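PDB 2I7F: ferredoxin component of dioxygenase from Sphingobium yanoikuyae, which probably carries electrons, through a Rieske-type [2Fe-2S] cluster, to the terminal oxygenase of a biphenyl dioxygenase system. Local coordinates for residues L5-V10 with P27-Y32. Sequence-based numbering, arbitrary orientation.
With SO4 (sulfate ion), chain C.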
loop_
_atom_site.group_PDB
_atom_site.type_symbol
_atom_site.label_atom_id
_atom_site.label_comp_id
_atom_site.label_asym_id
_atom_site.label_seq_id
_atom_site.Cartn_x
_atom_site.Cartn_y
_atom_site.Cartn_z
ATOM N N LEU A 5 -1.238 -15.487 -1.346
ATOM C CA LEU A 5 -1.155 -15.143 0.067
ATOM C C LEU A 5 -2.328 -14.261 0.395
ATOM O O LEU A 5 -2.501 -13.258 -0.262
ATOM C CB LEU A 5 0.118 -14.334 0.362
ATOM C CG LEU A 5 1.466 -15.022 0.207
ATOM C CD1 LEU A 5 2.642 -14.067 0.504
ATOM C CD2 LEU A 5 1.442 -16.231 1.115
ATOM N N ARG A 6 -3.136 -14.629 1.390
ATOM C CA ARG A 6 -4.187 -13.737 1.894
ATOM C C ARG A 6 -3.614 -12.623 2.790
ATOM O O ARG A 6 -2.857 -12.904 3.715
ATOM C CB ARG A 6 -5.232 -14.534 2.665
ATOM C CG ARG A 6 -6.016 -15.426 1.765
ATOM C CD ARG A 6 -7.022 -16.280 2.480
ATOM N NE ARG A 6 -6.333 -17.174 3.368
ATOM C CZ ARG A 6 -6.911 -18.125 4.086
ATOM N NH1 ARG A 6 -8.223 -18.313 4.035
ATOM N NH2 ARG A 6 -6.148 -18.906 4.834
ATOM N N LEU A 7 -3.993 -11.373 2.528
ATOM C CA LEU A 7 -3.525 -10.228 3.326
ATOM C C LEU A 7 -4.539 -9.776 4.375
ATOM O O LEU A 7 -4.193 -9.622 5.545
ATOM C CB LEU A 7 -3.076 -9.043 2.432
ATOM C CG LEU A 7 -2.054 -9.426 1.368
ATOM C CD1 LEU A 7 -1.633 -8.198 0.498
ATOM C CD2 LEU A 7 -0.832 -10.110 2.006
ATOM N N CYS A 8 -5.798 -9.639 3.966
ATOM C CA CYS A 8 -6.839 -9.080 4.810
ATOM C C CYS A 8 -8.121 -9.170 4.038
ATOM O O CYS A 8 -8.102 -9.355 2.825
ATOM C CB CYS A 8 -6.532 -7.612 5.204
ATOM S SG CYS A 8 -6.543 -6.339 3.890
ATOM N N GLN A 9 -9.249 -9.045 4.730
ATOM C CA GLN A 9 -10.533 -9.072 4.061
ATOM C C GLN A 9 -10.735 -7.756 3.308
ATOM O O GLN A 9 -10.356 -6.698 3.784
ATOM C CB GLN A 9 -11.643 -9.271 5.073
ATOM C CG GLN A 9 -11.673 -10.664 5.624
ATOM C CD GLN A 9 -12.538 -10.713 6.841
ATOM O OE1 GLN A 9 -13.714 -11.070 6.754
ATOM N NE2 GLN A 9 -12.005 -10.279 7.968
ATOM N N VAL A 10 -11.307 -7.851 2.118
ATOM C CA VAL A 10 -11.657 -6.674 1.311
ATOM C C VAL A 10 -12.521 -5.683 2.134
ATOM O O VAL A 10 -12.337 -4.461 2.088
ATOM C CB VAL A 10 -12.459 -7.088 0.024
ATOM C CG1 VAL A 10 -12.890 -5.848 -0.796
ATOM C CG2 VAL A 10 -11.661 -7.986 -0.900
ATOM N N PRO A 27 7.934 -8.198 3.259
ATOM C CA PRO A 27 8.123 -6.910 3.885
ATOM C C PRO A 27 6.794 -6.349 4.339
ATOM O O PRO A 27 5.771 -6.714 3.800
ATOM C CB PRO A 27 8.753 -6.036 2.778
ATOM C CG PRO A 27 8.816 -6.845 1.565
ATOM C CD PRO A 27 8.378 -8.223 1.849
ATOM N N ALA A 28 6.793 -5.462 5.312
ATOM C CA ALA A 28 5.542 -4.841 5.733
ATOM C C ALA A 28 4.797 -4.385 4.477
ATOM O O ALA A 28 5.426 -3.844 3.558
ATOM C CB ALA A 28 5.788 -3.666 6.678
ATOM N N LEU A 29 3.473 -4.603 4.448
ATOM C CA LEU A 29 2.613 -4.298 3.293
ATOM C C LEU A 29 1.525 -3.317 3.675
ATOM O O LEU A 29 1.143 -3.255 4.818
ATOM C CB LEU A 29 1.962 -5.559 2.753
ATOM C CG LEU A 29 2.881 -6.682 2.211
ATOM C CD1 LEU A 29 2.016 -7.914 1.970
ATOM C CD2 LEU A 29 3.623 -6.262 0.966
ATOM N N ALA A 30 1.090 -2.521 2.702
ATOM C CA ALA A 30 0.069 -1.522 2.868
ATOM C C ALA A 30 -1.007 -1.885 1.882
ATOM O O ALA A 30 -0.736 -2.092 0.730
ATOM C CB ALA A 30 0.592 -0.160 2.589
ATOM N N VAL A 31 -2.248 -1.924 2.352
ATOM C CA VAL A 31 -3.401 -2.188 1.499
ATOM C C VAL A 31 -4.328 -0.957 1.450
ATOM O O VAL A 31 -4.681 -0.386 2.483
ATOM C CB VAL A 31 -4.174 -3.422 2.006
ATOM C CG1 VAL A 31 -5.285 -3.820 1.015
ATOM C CG2 VAL A 31 -3.219 -4.567 2.238
ATOM N N TYR A 32 -4.710 -0.564 0.225
ATOM C CA TYR A 32 -5.492 0.618 -0.030
ATOM C C TYR A 32 -6.738 0.327 -0.842
ATOM O O TYR A 32 -6.757 -0.579 -1.673
ATOM C CB TYR A 32 -4.707 1.655 -0.811
ATOM C CG TYR A 32 -3.292 1.878 -0.410
ATOM C CD1 TYR A 32 -2.305 0.978 -0.800
ATOM C CD2 TYR A 32 -2.899 3.017 0.280
ATOM C CE1 TYR A 32 -1.015 1.180 -0.509
ATOM C CE2 TYR A 32 -1.528 3.223 0.588
ATOM C CZ TYR A 32 -0.607 2.309 0.178
ATOM O OH TYR A 32 0.761 2.450 0.456
HETATM S S SO4 C . -8.692 -8.959 8.430
HETATM O O1 SO4 C . -7.440 -9.661 8.117
HETATM O O2 SO4 C . -9.263 -8.246 7.291
HETATM O O3 SO4 C . -9.675 -9.940 8.920
HETATM O O4 SO4 C . -8.417 -7.965 9.483
#
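No ring or other flat group takes part where L7 and C8 meet L29 and V31; the interface is made by branched aliphatic groups and a sulfur. The flat amide of Q9 lies outside it, beside a sulfate that probably came from the crystallisation liquor. Backbone N of Q9 donates a fairly straight bond to sulfate O2 (2.7 Å, 162°), the amide NE2 lies 2.5 Å from sulfate O3, too short to be taken at face value, and S12 OG supplies another partner.

Within the core, the L7 and L29 side chains cross at about a right angle, with L7 CD2 set 3.6 Å from L29 CD1. The other methyl, L7 CD1, is 3.9 Å from that same L29 CD1 and 4.3 Å from V31 CG2, so the L7 fork spans both residues. C8 extends the contact: chi1 of 67° places SG between the backbone N and carbonyl carbon, and the sulfur faces both methyls of V31, 4.0 Å from CG1 and 4.1 Å from CG2.

Successive residues can both face inward because L7 and C8 sit opposite V99 as a classic beta bulge, each sharing backbone hydrogen bonds with it. V40 adds to the packing on L7.

With strand axes 8.8 Å apart and inclined at 52°, joined by apolar side chains without a cross-strand hydrogen bond, the arrangement illustrates how strands that are not sheet neighbours close the hydrophobic interior of the antiparallel beta fold of Rieske proteins, away from the cluster.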